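Local atomic coordinates of sugar ABC transporter, sugar-binding protein (Streptococcus pneumoniae, PDB entry 2HEU), a protein that probably captures sugar outside the cell as the solute-binding component of an ABC importer, here in its sugar-free form. Residues Phe124-Tyr129 with Asp356-Trp361; Tyr180-Phe185 with Leu287-Gly292; Val105-Ala110 with Ala333-Lys338; Ile273-Ile278 with Ala347-Tyr352; Trp175-Tyr180 with Met253-Ser258. All coordinates share one frame; numbering follows the deposited sequence. Where two conformers were deposited one is given.

Interaction 1 of 5, residues Phe124-Tyr129 with Asp356-Trp361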
# COMPACT_ATOMS: atom_id res chain seq x y z
N PHE A 124 -11.75 1.47 -2.91
CA PHE A 124 -11.95 0.75 -4.18
C PHE A 124 -10.76 -0.09 -4.49
O PHE A 124 -10.93 -1.20 -5.01
CB PHE A 124 -12.17 1.76 -5.34
CG PHE A 124 -13.38 2.61 -5.18
CD1 PHE A 124 -14.59 2.17 -5.62
CD2 PHE A 124 -13.35 3.87 -4.56
CE1 PHE A 124 -15.73 2.94 -5.51
CE2 PHE A 124 -14.46 4.63 -4.42
CZ PHE A 124 -15.65 4.16 -4.89
N THR A 125 -9.53 0.44 -4.38
CA THR A 125 -8.34 -0.30 -4.64
C THR A 125 -7.38 -0.14 -3.49
O THR A 125 -7.54 0.75 -2.63
CB THR A 125 -7.63 0.14 -5.89
OG1 THR A 125 -7.12 1.46 -5.71
CG2 THR A 125 -8.53 0.05 -7.16
N ALA A 126 -6.38 -1.02 -3.42
CA ALA A 126 -5.33 -0.91 -2.41
C ALA A 126 -4.03 -1.28 -3.01
O ALA A 126 -3.97 -1.98 -4.01
CB ALA A 126 -5.62 -1.87 -1.23
N ASN A 127 -2.95 -0.83 -2.39
CA ASN A 127 -1.66 -1.35 -2.68
C ASN A 127 -1.32 -2.60 -1.85
O ASN A 127 -2.06 -2.97 -0.96
CB ASN A 127 -0.58 -0.24 -2.63
CG ASN A 127 -0.57 0.51 -1.35
OD1 ASN A 127 -0.68 -0.04 -0.26
ND2 ASN A 127 -0.47 1.79 -1.45
N ALA A 128 -0.21 -3.22 -2.21
CA ALA A 128 0.32 -4.41 -1.56
C ALA A 128 1.83 -4.33 -1.62
O ALA A 128 2.39 -3.43 -2.29
CB ALA A 128 -0.24 -5.66 -2.15
N TYR A 129 2.50 -5.27 -0.99
CA TYR A 129 3.96 -5.29 -0.94
C TYR A 129 4.47 -6.68 -0.96
O TYR A 129 3.90 -7.61 -0.35
CB TYR A 129 4.42 -4.57 0.35
CG TYR A 129 5.91 -4.34 0.42
CD1 TYR A 129 6.45 -3.11 0.09
CD2 TYR A 129 6.78 -5.34 0.81
CE1 TYR A 129 7.86 -2.87 0.14
CE2 TYR A 129 8.13 -5.16 0.89
CZ TYR A 129 8.70 -3.91 0.56
OH TYR A 129 10.03 -3.74 0.69
N ASP A 356 -7.33 -11.69 5.69
CA ASP A 356 -6.60 -11.53 6.96
C ASP A 356 -5.13 -11.42 6.68
O ASP A 356 -4.37 -10.87 7.48
CB ASP A 356 -7.02 -12.50 8.09
CG ASP A 356 -7.00 -13.91 7.73
OD1 ASP A 356 -6.46 -14.26 6.68
OD2 ASP A 356 -7.54 -14.71 8.58
N ARG A 357 -4.72 -11.86 5.52
CA ARG A 357 -3.32 -11.88 5.21
C ARG A 357 -2.82 -10.65 4.49
O ARG A 357 -1.65 -10.58 4.17
CB ARG A 357 -2.96 -13.14 4.42
CG ARG A 357 -3.18 -14.40 5.29
CD ARG A 357 -3.12 -15.70 4.51
NE ARG A 357 -1.79 -16.01 4.01
CZ ARG A 357 -1.50 -17.13 3.41
NH1 ARG A 357 -2.44 -18.03 3.11
NH2 ARG A 357 -0.31 -17.40 2.99
N HIS A 358 -3.67 -9.63 4.33
CA HIS A 358 -3.35 -8.36 3.70
C HIS A 358 -3.51 -7.26 4.73
O HIS A 358 -4.54 -6.60 4.82
CB HIS A 358 -4.23 -8.12 2.50
CG HIS A 358 -3.96 -6.87 1.69
ND1 HIS A 358 -4.91 -6.48 0.79
CD2 HIS A 358 -2.93 -6.00 1.63
CE1 HIS A 358 -4.39 -5.41 0.19
NE2 HIS A 358 -3.24 -5.07 0.70
N LEU A 359 -2.44 -7.02 5.46
CA LEU A 359 -2.45 -6.13 6.60
C LEU A 359 -2.58 -4.70 6.16
O LEU A 359 -2.10 -4.35 5.12
CB LEU A 359 -1.13 -6.32 7.28
CG LEU A 359 -1.06 -7.45 8.27
CD1 LEU A 359 -1.43 -8.80 7.71
CD2 LEU A 359 0.30 -7.51 8.90
N VAL A 360 -3.18 -3.83 6.99
CA VAL A 360 -3.08 -2.38 6.77
C VAL A 360 -1.68 -1.97 7.27
O VAL A 360 -1.20 -2.40 8.33
CB VAL A 360 -4.16 -1.61 7.48
CG1 VAL A 360 -4.00 -0.13 7.26
CG2 VAL A 360 -5.56 -2.07 6.98
N TRP A 361 -1.03 -1.06 6.54
CA TRP A 361 0.24 -0.46 6.91
C TRP A 361 0.21 -0.15 8.41
O TRP A 361 -0.73 0.48 8.94
CB TRP A 361 0.45 0.85 6.15
CG TRP A 361 0.77 0.67 4.70
CD1 TRP A 361 0.01 1.02 3.62
CD2 TRP A 361 1.98 0.16 4.14
NE1 TRP A 361 0.64 0.72 2.44
CE2 TRP A 361 1.86 0.17 2.74
CE3 TRP A 361 3.18 -0.28 4.71
CZ2 TRP A 361 2.92 -0.30 1.92
CZ3 TRP A 361 4.21 -0.66 3.93
CH2 TRP A 361 4.07 -0.72 2.56
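His358 and Trp361 each donate an N-H to Asn127, one to its backbone and one to its side chain. The His358 imidazole shows how a flat group can be fixed on both nitrogens. Its CB lies beside the carbonyl of Tyr352, and CG stands anti to the backbone N (chi1 -177°). ND1 is engaged by the N-H of Phe354. Between the two nitrogens, CE1 lies 4.0 Å from Ala126 CB, and at the tip NE2 gives a 2.9 Å hydrogen bond to Asn127 O. That oxygen sits in the ring plane, and NE2 in turn lies in the carbonyl plane. Ala128 CB is a looser neighbour, 4.2 Å from His358 NE2.

The Asn127 side chain crosses the indole of Trp361 at about a right angle. Trp361 NE1 donates to Asn127 OD1 at 3.1 Å with an N-H...O angle of 146°, tilted somewhat from both the amide and ring planes. OD1 also accepts the N-H of Ala291, and is therefore held twice. Beyond the polar pair, Trp361 CH2 meets Tyr129 CD1 at 4.2 Å.

Residues 124-129 run from strand 122-123 to strand 129-134, which belong to different sheets, consistent with a crossover between the two lobes of a solute-binding protein. With ND1 accepting and NE2 donating, the chemistry implies that His358 is probably neutral, its proton on NE2, in a largely buried setting.

Interaction 2 of 5, residues Tyr180-Phe185 with Leu287-Gly292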
# COMPACT_ATOMS: atom_id res chain seq x y z
N TYR A 180 9.03 -4.31 3.87
CA TYR A 180 9.82 -5.50 4.19
C TYR A 180 9.89 -5.67 5.72
O TYR A 180 9.63 -6.75 6.24
CB TYR A 180 11.19 -5.40 3.56
CG TYR A 180 11.99 -6.67 3.69
CD1 TYR A 180 12.05 -7.62 2.70
CD2 TYR A 180 12.71 -6.94 4.85
CE1 TYR A 180 12.75 -8.80 2.86
CE2 TYR A 180 13.41 -8.11 5.03
CZ TYR A 180 13.43 -9.04 4.04
OH TYR A 180 14.09 -10.24 4.15
N ASN A 181 10.29 -4.62 6.41
CA ASN A 181 10.47 -4.74 7.86
C ASN A 181 9.12 -4.79 8.56
O ASN A 181 8.98 -5.47 9.59
CB ASN A 181 11.38 -3.65 8.38
CG ASN A 181 11.97 -3.99 9.76
OD1 ASN A 181 11.95 -5.17 10.16
ND2 ASN A 181 12.49 -2.99 10.42
N GLN A 182 8.11 -4.10 8.06
CA GLN A 182 6.78 -4.28 8.68
C GLN A 182 6.36 -5.73 8.59
O GLN A 182 5.78 -6.26 9.55
CB GLN A 182 5.75 -3.35 8.04
CG GLN A 182 6.02 -1.90 8.35
CD GLN A 182 4.85 -1.00 8.02
OE1 GLN A 182 3.71 -1.45 7.89
NE2 GLN A 182 5.13 0.28 7.93
N LEU A 183 6.61 -6.39 7.48
CA LEU A 183 6.24 -7.80 7.28
C LEU A 183 7.16 -8.74 8.10
O LEU A 183 6.70 -9.80 8.54
CB LEU A 183 6.19 -8.16 5.84
CG LEU A 183 5.01 -7.53 5.10
CD1 LEU A 183 5.19 -7.61 3.58
CD2 LEU A 183 3.73 -8.16 5.52
N ALA A 184 8.41 -8.35 8.31
CA ALA A 184 9.26 -9.09 9.24
C ALA A 184 8.61 -9.11 10.61
O ALA A 184 8.44 -10.17 11.24
CB ALA A 184 10.65 -8.44 9.28
N PHE A 185 8.20 -7.93 11.13
CA PHE A 185 7.56 -7.91 12.42
C PHE A 185 6.22 -8.59 12.39
O PHE A 185 5.85 -9.28 13.37
CB PHE A 185 7.40 -6.48 12.95
CG PHE A 185 8.66 -5.90 13.52
CD1 PHE A 185 9.34 -4.86 12.93
CD2 PHE A 185 9.17 -6.40 14.72
CE1 PHE A 185 10.51 -4.34 13.48
CE2 PHE A 185 10.33 -5.92 15.28
CZ PHE A 185 11.00 -4.86 14.66
N LEU A 287 2.42 -13.11 4.47
CA LEU A 287 1.57 -11.94 4.63
C LEU A 287 1.96 -10.90 3.58
O LEU A 287 3.08 -10.89 3.08
CB LEU A 287 1.75 -11.33 6.01
CG LEU A 287 1.32 -12.16 7.19
CD1 LEU A 287 1.69 -11.53 8.51
CD2 LEU A 287 -0.23 -12.46 7.17
N THR A 288 1.03 -10.00 3.31
CA THR A 288 1.33 -8.76 2.61
C THR A 288 0.76 -7.58 3.42
O THR A 288 0.07 -7.79 4.41
CB THR A 288 0.86 -8.81 1.14
OG1 THR A 288 1.37 -7.65 0.46
CG2 THR A 288 -0.63 -8.82 0.98
N VAL A 289 1.12 -6.39 3.00
CA VAL A 289 0.73 -5.15 3.68
C VAL A 289 0.43 -4.12 2.62
O VAL A 289 1.03 -4.11 1.56
CB VAL A 289 1.86 -4.67 4.65
CG1 VAL A 289 3.15 -4.36 3.94
CG2 VAL A 289 1.38 -3.50 5.49
N GLY A 290 -0.55 -3.26 2.91
CA GLY A 290 -0.90 -2.19 2.02
C GLY A 290 -2.09 -1.47 2.54
O GLY A 290 -2.59 -1.76 3.65
N ALA A 291 -2.63 -0.50 1.78
CA ALA A 291 -3.84 0.22 2.22
C ALA A 291 -4.53 0.79 1.02
O ALA A 291 -4.03 0.84 -0.07
CB ALA A 291 -3.51 1.31 3.23
N GLY A 292 -5.71 1.33 1.25
CA GLY A 292 -6.53 1.95 0.20
C GLY A 292 -5.76 3.00 -0.57
O GLY A 292 -5.04 3.82 0.01
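Leu183 turns its CG anti to its own carbonyl carbon (chi1 -71°), while Val289 holds CG1 between its backbone N and carbonyl carbon (chi1 61°); these two rotations bring the two branched ends together at a slant. The setting is a helix laid over a beta strand, within the alpha/beta architecture of a periplasmic-type binding protein. The axes of residues 180-185 of helix 178-189 and of strand 288-290 come within 8.5 Å, their N-to-C directions 127° apart.

Leu183 carries most of the contact. Its CG lies 3.9 Å from Val289 CG1, and its CD1 is equally near that methyl. The other branch, CD2, reaches the strand backbone, 3.7 Å from the carbonyl carbon of Thr288, and also touches Leu287 CB at 3.8 Å. Both methyls also lie close to Leu287 O. A single leucine touches three successive residues, 287 to 289, by van der Waals contact with side chains and backbone.

Alternation along the strand sorts the side chains. Leu287 and Val289 point toward the helix, whereas Thr288 points away and gives its OG1 to the carbonyl of Tyr129. The strand backbone itself pairs in parallel with strand 358-360 through Leu359. The preceding residue on the helix, Gln182, adds a polar group: Gln182 OE1 accepts from Leu362 N, Gln182 NE2 donates to Gln363 OE1, and Gln182 OE1 lies 3.9 Å from Val289 CG2.

Interaction 3 of 5, residues Val105-Ala110 with Ala333-Lys338. With NA (sodium ion), chain E.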
# COMPACT_ATOMS: atom_id res chain seq x y z
N VAL A 105 -18.12 -3.66 -1.25
CA VAL A 105 -16.69 -3.80 -0.84
C VAL A 105 -16.55 -5.16 -0.17
O VAL A 105 -17.37 -5.53 0.66
CB VAL A 105 -16.34 -2.69 0.11
CG1 VAL A 105 -14.84 -2.84 0.58
CG2 VAL A 105 -16.53 -1.30 -0.57
N LYS A 106 -15.49 -5.86 -0.49
CA LYS A 106 -15.21 -7.18 0.15
C LYS A 106 -15.36 -7.20 1.63
O LYS A 106 -14.97 -6.26 2.34
CB LYS A 106 -13.82 -7.63 -0.27
CG LYS A 106 -13.86 -8.02 -1.74
CD LYS A 106 -12.53 -8.39 -2.34
CE LYS A 106 -12.67 -8.48 -3.87
NZ LYS A 106 -11.40 -8.58 -4.61
N ASN A 107 -15.88 -8.33 2.10
CA ASN A 107 -16.21 -8.54 3.52
C ASN A 107 -15.07 -8.02 4.41
O ASN A 107 -13.93 -8.43 4.28
CB ASN A 107 -16.34 -10.01 3.76
CG ASN A 107 -17.62 -10.59 3.31
OD1 ASN A 107 -18.50 -9.85 2.86
ND2 ASN A 107 -17.78 -11.88 3.49
N GLY A 108 -15.44 -7.18 5.38
CA GLY A 108 -14.49 -6.82 6.44
C GLY A 108 -13.47 -5.76 6.06
O GLY A 108 -12.80 -5.23 6.95
N TYR A 109 -13.36 -5.38 4.78
CA TYR A 109 -12.25 -4.55 4.42
C TYR A 109 -12.44 -3.07 4.75
O TYR A 109 -11.55 -2.44 5.29
CB TYR A 109 -11.85 -4.75 2.96
CG TYR A 109 -10.50 -4.12 2.68
CD1 TYR A 109 -9.36 -4.69 3.27
CD2 TYR A 109 -10.29 -2.93 2.01
CE1 TYR A 109 -8.14 -4.15 3.19
CE2 TYR A 109 -9.00 -2.34 1.85
CZ TYR A 109 -7.94 -2.99 2.46
OH TYR A 109 -6.72 -2.35 2.40
N ALA A 110 -13.59 -2.49 4.39
CA ALA A 110 -13.86 -1.10 4.70
C ALA A 110 -13.73 -0.87 6.21
O ALA A 110 -13.32 0.20 6.64
CB ALA A 110 -15.17 -0.64 4.17
N ALA A 333 -11.08 -4.04 -4.16
CA ALA A 333 -11.95 -4.59 -3.21
C ALA A 333 -13.40 -4.68 -3.68
O ALA A 333 -14.29 -5.10 -2.93
CB ALA A 333 -11.91 -3.79 -1.88
N ILE A 334 -13.68 -4.24 -4.89
CA ILE A 334 -15.06 -4.18 -5.39
C ILE A 334 -15.48 -5.54 -5.96
O ILE A 334 -14.81 -6.11 -6.84
CB ILE A 334 -15.17 -3.09 -6.42
CG1 ILE A 334 -14.89 -1.70 -5.77
CG2 ILE A 334 -16.57 -3.11 -7.11
CD1 ILE A 334 -15.73 -1.30 -4.61
N GLU A 335 -16.57 -6.06 -5.46
CA GLU A 335 -17.08 -7.33 -5.83
C GLU A 335 -17.43 -7.29 -7.30
O GLU A 335 -17.93 -6.30 -7.86
CB GLU A 335 -18.21 -7.74 -4.87
CG GLU A 335 -17.73 -7.92 -3.37
CD GLU A 335 -18.83 -8.07 -2.37
OE1 GLU A 335 -20.01 -7.82 -2.75
OE2 GLU A 335 -18.59 -8.50 -1.21
N GLY A 336 -17.21 -8.42 -7.96
CA GLY A 336 -17.64 -8.60 -9.34
C GLY A 336 -16.72 -8.16 -10.46
O GLY A 336 -17.05 -8.33 -11.63
N VAL A 337 -15.55 -7.57 -10.12
CA VAL A 337 -14.59 -7.16 -11.12
C VAL A 337 -13.79 -8.40 -11.55
O VAL A 337 -13.37 -9.18 -10.71
CB VAL A 337 -13.67 -6.08 -10.51
CG1 VAL A 337 -12.62 -5.72 -11.48
CG2 VAL A 337 -14.56 -4.88 -10.14
N LYS A 338 -13.52 -8.60 -12.82
CA LYS A 338 -12.64 -9.67 -13.19
C LYS A 338 -11.19 -9.21 -13.15
O LYS A 338 -10.74 -8.44 -13.99
CB LYS A 338 -12.98 -10.15 -14.59
CG LYS A 338 -12.41 -11.49 -14.97
CD LYS A 338 -12.43 -11.64 -16.52
CE LYS A 338 -11.80 -12.91 -17.02
NZ LYS A 338 -10.35 -12.95 -16.83
NA NA E . -20.74 -8.06 -0.33
O HOH W 1 -19.19 -7.53 1.44
O HOH W 2 -17.02 -10.23 0.22
O HOH W 3 -22.81 -7.90 -1.39
O HOH W 4 -22.11 -8.05 1.59
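A sodium site closes the outer end of this contact, where Glu335 approaches Val105, Lys106 and Asn107. The Glu335 carboxylate is bidentate, with OE1 2.5 Å and OE2 2.4 Å from the sodium ion; three waters and the carbonyl of Lys103 complete the shell. One of these waters donates to both Val105 O and Asn107 OD1, so the 105-110 loop serves as second shell. Another water, outside the metal shell, accepts from Asn107 N and donates to Glu335 OE2 at 2.7 Å.

Behind the ion, the loops join directly. Lys106 N donates to Ala333 O at 2.8 Å, in the carbonyl plane, with an N-H...O angle of 156°, and Val105 forms a single beta bridge with Ile334. The extended Lys106 chain passes over the same carbonyl, its CG 3.2 Å from Ala333 O, on the way to Thr332 O. Val105 CG1 rests 3.9 Å from Ala333 CB. Carboxylate, carbonyl and water together give the six-oxygen coordination typical of protein-bound sodium.

Interaction 4 of 5, residues Ile273-Ile278 with Ala347-Tyr352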
# COMPACT_ATOMS: atom_id res chain seq x y z
N ILE A 273 7.72 -11.48 -15.33
CA ILE A 273 7.80 -10.99 -13.95
C ILE A 273 6.81 -11.72 -13.08
O ILE A 273 5.65 -11.88 -13.46
CB ILE A 273 7.52 -9.48 -13.88
CG1 ILE A 273 8.50 -8.71 -14.75
CG2 ILE A 273 7.48 -8.97 -12.44
CD1 ILE A 273 7.97 -7.36 -15.17
N GLY A 274 7.26 -12.14 -11.88
CA GLY A 274 6.37 -12.63 -10.88
C GLY A 274 6.55 -11.87 -9.59
O GLY A 274 7.47 -11.04 -9.43
N THR A 275 5.66 -12.15 -8.64
CA THR A 275 5.82 -11.63 -7.27
C THR A 275 5.54 -12.78 -6.28
O THR A 275 4.78 -13.73 -6.59
CB THR A 275 4.87 -10.44 -7.01
OG1 THR A 275 3.53 -10.80 -7.38
CG2 THR A 275 5.32 -9.19 -7.72
N PHE A 276 6.11 -12.66 -5.11
CA PHE A 276 5.75 -13.56 -4.04
C PHE A 276 5.60 -12.76 -2.76
O PHE A 276 6.17 -11.69 -2.54
CB PHE A 276 6.68 -14.77 -3.90
CG PHE A 276 8.13 -14.48 -3.56
CD1 PHE A 276 8.54 -14.33 -2.23
CD2 PHE A 276 9.14 -14.46 -4.54
CE1 PHE A 276 9.90 -14.19 -1.91
CE2 PHE A 276 10.46 -14.32 -4.24
CZ PHE A 276 10.82 -14.20 -2.90
N MET A 277 4.82 -13.31 -1.85
CA MET A 277 4.64 -12.74 -0.51
C MET A 277 5.86 -13.12 0.34
O MET A 277 6.36 -14.25 0.29
CB MET A 277 3.37 -13.30 0.14
CG MET A 277 2.13 -12.85 -0.62
SD MET A 277 0.65 -13.76 -0.18
CE MET A 277 0.46 -12.94 1.28
N ILE A 278 6.25 -12.19 1.18
CA ILE A 278 7.29 -12.52 2.16
C ILE A 278 6.73 -13.60 3.08
O ILE A 278 5.66 -13.52 3.64
CB ILE A 278 7.65 -11.26 2.95
CG1 ILE A 278 8.36 -10.26 2.00
CG2 ILE A 278 8.55 -11.60 4.16
CD1 ILE A 278 8.72 -8.93 2.64
N ALA A 347 0.25 -11.30 -9.39
CA ALA A 347 -0.59 -12.39 -8.87
C ALA A 347 -0.13 -12.89 -7.51
O ALA A 347 -0.93 -13.05 -6.61
CB ALA A 347 -0.61 -13.51 -9.85
N GLY A 348 1.15 -13.13 -7.34
CA GLY A 348 1.63 -13.69 -6.05
C GLY A 348 1.45 -12.72 -4.92
O GLY A 348 0.99 -13.05 -3.83
N MET A 349 1.79 -11.45 -5.17
CA MET A 349 1.70 -10.45 -4.12
C MET A 349 0.26 -10.23 -3.66
O MET A 349 0.05 -9.84 -2.55
CB MET A 349 2.23 -9.11 -4.70
CG MET A 349 2.46 -8.05 -3.63
SD MET A 349 2.94 -6.47 -4.26
CE MET A 349 4.50 -6.75 -4.95
N THR A 350 -0.68 -10.38 -4.59
CA THR A 350 -2.08 -10.01 -4.34
C THR A 350 -2.99 -11.21 -4.20
O THR A 350 -4.20 -11.02 -4.10
CB THR A 350 -2.62 -9.05 -5.44
OG1 THR A 350 -2.64 -9.82 -6.70
CG2 THR A 350 -1.79 -7.82 -5.55
N GLU A 351 -2.47 -12.44 -4.12
CA GLU A 351 -3.29 -13.64 -4.05
C GLU A 351 -4.27 -13.61 -2.90
O GLU A 351 -5.38 -14.17 -3.04
CB GLU A 351 -2.32 -14.84 -3.96
CG GLU A 351 -3.09 -16.14 -3.92
CD GLU A 351 -2.27 -17.35 -3.87
OE1 GLU A 351 -1.03 -17.32 -3.84
OE2 GLU A 351 -2.85 -18.49 -3.91
N TYR A 352 -3.81 -13.10 -1.74
CA TYR A 352 -4.61 -13.00 -0.47
C TYR A 352 -5.01 -11.51 -0.24
O TYR A 352 -5.29 -11.13 0.90
CB TYR A 352 -3.84 -13.67 0.75
CG TYR A 352 -3.85 -15.22 0.68
CD1 TYR A 352 -4.91 -16.00 1.14
CD2 TYR A 352 -2.75 -15.93 0.17
CE1 TYR A 352 -4.90 -17.38 1.08
CE2 TYR A 352 -2.78 -17.38 0.01
CZ TYR A 352 -3.88 -18.09 0.52
OH TYR A 352 -3.95 -19.41 0.51
O HOH W 5 3.28 -13.66 -9.41
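Thr275 OG1 is gripped from two directions: Met349 N donates to it at 2.9 Å (N-H...O angle 153°), and the hydroxyl itself bonds to the carbonyl of Pro345. The oxygen sits between the backbone N and carbonyl carbon of its own residue (chi1 51°), which turns it to the start of helix 347-350. A water extends the link by accepting from both backbones, 2.9 Å from Thr275 N and 3.0 Å from Gly348 N.

Such close approach of strand and helix backbones depends on Gly348, which has no side chain at the interface. Its CA makes a C-H...O contact of 3.2 Å with Thr275 O. Around this polar centre the methionines fill in. Met349 bends at its last torsion and brings CE to 3.8 Å from Thr275 CG2, while Met277 lays CG 3.4 Å from Gly348 O. Farther out, Met277 SD approaches the edge of the Tyr352 ring, but Tyr352 is modelled in two conformers and this Met-aromatic contact is therefore doubtful.

Strand 273-276 is an outermost strand of its three-stranded sheet, paired with strand 129-134 through Gly274 and Phe276, and Thr275 faces the helix. The chemistry implies that the amides of Gly348 and Met349, at a helix start where no preceding turn supplies acceptors, are satisfied by a shared water and a strand hydroxyl.

Interaction 5 of 5, residues Trp175-Tyr180 with Met253-Ser258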
# COMPACT_ATOMS: atom_id res chain seq x y z
N TRP A 175 12.73 4.21 2.21
CA TRP A 175 11.29 3.88 2.18
C TRP A 175 11.04 2.58 1.49
O TRP A 175 10.01 1.92 1.75
CB TRP A 175 10.50 5.00 1.51
CG TRP A 175 10.81 5.24 0.07
CD1 TRP A 175 11.63 6.19 -0.49
CD2 TRP A 175 10.25 4.54 -1.04
NE1 TRP A 175 11.58 6.12 -1.87
CE2 TRP A 175 10.76 5.10 -2.21
CE3 TRP A 175 9.35 3.47 -1.18
CZ2 TRP A 175 10.38 4.65 -3.55
CZ3 TRP A 175 9.03 3.02 -2.44
CH2 TRP A 175 9.56 3.62 -3.58
N THR A 176 11.87 2.16 0.54
CA THR A 176 11.64 0.97 -0.19
C THR A 176 11.52 -0.31 0.67
O THR A 176 10.93 -1.28 0.21
CB THR A 176 12.71 0.73 -1.32
OG1 THR A 176 13.98 0.56 -0.71
CG2 THR A 176 12.72 1.85 -2.37
N LEU A 177 12.15 -0.27 1.83
CA LEU A 177 12.12 -1.41 2.77
C LEU A 177 11.12 -1.27 3.92
O LEU A 177 11.08 -2.12 4.79
CB LEU A 177 13.53 -1.69 3.32
CG LEU A 177 14.54 -2.13 2.28
CD1 LEU A 177 15.85 -2.46 2.97
CD2 LEU A 177 14.03 -3.30 1.44
N ASN A 178 10.30 -0.21 3.88
CA ASN A 178 9.26 -0.09 4.94
C ASN A 178 8.40 -1.35 4.95
O ASN A 178 8.20 -1.96 6.01
CB ASN A 178 8.44 1.17 4.62
CG ASN A 178 7.45 1.48 5.67
OD1 ASN A 178 6.33 2.05 5.25
ND2 ASN A 178 7.72 1.34 6.89
N GLY A 179 7.85 -1.76 3.79
CA GLY A 179 7.03 -2.93 3.79
C GLY A 179 7.74 -4.18 4.21
O GLY A 179 7.18 -5.06 4.86
N TYR A 180 9.03 -4.31 3.87
CA TYR A 180 9.82 -5.50 4.19
C TYR A 180 9.89 -5.67 5.72
O TYR A 180 9.63 -6.75 6.24
CB TYR A 180 11.19 -5.40 3.56
CG TYR A 180 11.99 -6.67 3.69
CD1 TYR A 180 12.05 -7.62 2.70
CD2 TYR A 180 12.71 -6.94 4.85
CE1 TYR A 180 12.75 -8.80 2.86
CE2 TYR A 180 13.41 -8.11 5.03
CZ TYR A 180 13.43 -9.04 4.04
OH TYR A 180 14.09 -10.24 4.15
N MET A 253 15.63 -10.35 -7.92
CA MET A 253 14.53 -9.97 -7.05
C MET A 253 14.68 -8.54 -6.61
O MET A 253 15.79 -7.99 -6.49
CB MET A 253 14.52 -10.84 -5.77
CG MET A 253 14.20 -12.29 -6.01
SD MET A 253 14.22 -13.29 -4.50
CE MET A 253 16.01 -13.37 -4.21
N THR A 254 13.55 -7.92 -6.25
CA THR A 254 13.60 -6.67 -5.49
C THR A 254 12.40 -6.54 -4.64
O THR A 254 11.29 -6.83 -5.10
CB THR A 254 13.82 -5.43 -6.44
OG1 THR A 254 14.18 -4.30 -5.65
CG2 THR A 254 12.66 -5.10 -7.31
N PRO A 255 12.52 -6.12 -3.37
CA PRO A 255 11.35 -5.96 -2.49
C PRO A 255 10.74 -4.62 -2.73
O PRO A 255 11.40 -3.57 -2.63
CB PRO A 255 12.00 -6.04 -1.08
CG PRO A 255 13.39 -5.44 -1.29
CD PRO A 255 13.81 -5.90 -2.65
N ASN A 256 9.45 -4.59 -3.01
CA ASN A 256 8.81 -3.25 -3.22
C ASN A 256 7.27 -3.44 -3.25
O ASN A 256 6.74 -4.56 -3.12
CB ASN A 256 9.36 -2.60 -4.50
CG ASN A 256 9.58 -1.11 -4.30
OD1 ASN A 256 10.79 -0.64 -4.37
ND2 ASN A 256 8.59 -0.37 -4.03
N GLY A 257 6.62 -2.31 -3.40
CA GLY A 257 5.17 -2.32 -3.45
C GLY A 257 4.65 -2.64 -4.82
O GLY A 257 5.35 -2.63 -5.84
N SER A 258 3.32 -2.86 -4.87
CA SER A 258 2.60 -3.10 -6.12
C SER A 258 2.71 -1.97 -7.11
O SER A 258 2.53 -2.19 -8.31
CB SER A 258 1.10 -3.35 -5.75
OG SER A 258 0.56 -2.34 -4.93
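The indole of Trp175 meets the amide of Asn256 with the two planes 77° apart, Trp175 CZ3 being the indole atom nearest the amide, while one indole face carries the CG2 methyl of neighbouring Thr176, 3.6 Å above the plane and offset toward the rim. The same Thr176 methyl also packs against the end of the Asn256 side chain, which is thereby bordered by two consecutive residues.

Pro255 supplies the apolar half. Its CG lies 3.5 Å from Leu177 CD2, and its CB is 4.1 Å from CD1 of the Tyr180 ring. Tyr180 CG stands anti to the backbone N (chi1 -172°), and the phenol ends in a hydrogen bond to Val220 O. Leu177 is at the N-cap position and Tyr180 lies in the first turn, so Pro255 packs against the start of the helix.

Helix 178-189 begins here over strand 253-257, an outermost strand of the sheet. Thr176 O accepts from Tyr129 OH of neighbouring strand 129-134, Leu177 also touches Met377 of helix 370-382, and Asn256 reaches Tyr239 of helix 239-247.

The five contacts illustrate how chemistry follows place. Interactions 1, 2 and 5 are buried, whereas 3 and 4 are partly exposed and include ordered water. Helix 178-189 serves both interaction 2, where leucine and valine pack, and interaction 5, where a proline packs on leucine and tyrosine and an indole borders an amide; Tyr180 lies in both segments but makes its contact only in interaction 5. Interactions 1 and 2 reach the same parallel strand pair, 288-290 with 358-360, yet 1 relies on ring N-H donors and 2 on methyl groups. Interactions 4 and 5 load the two outermost strands of one antiparallel sheet. The centres of interaction 3 and interaction 5 are about 25 Å apart. Interaction 3 meets interaction 1 where Phe124 adjoins Ala333.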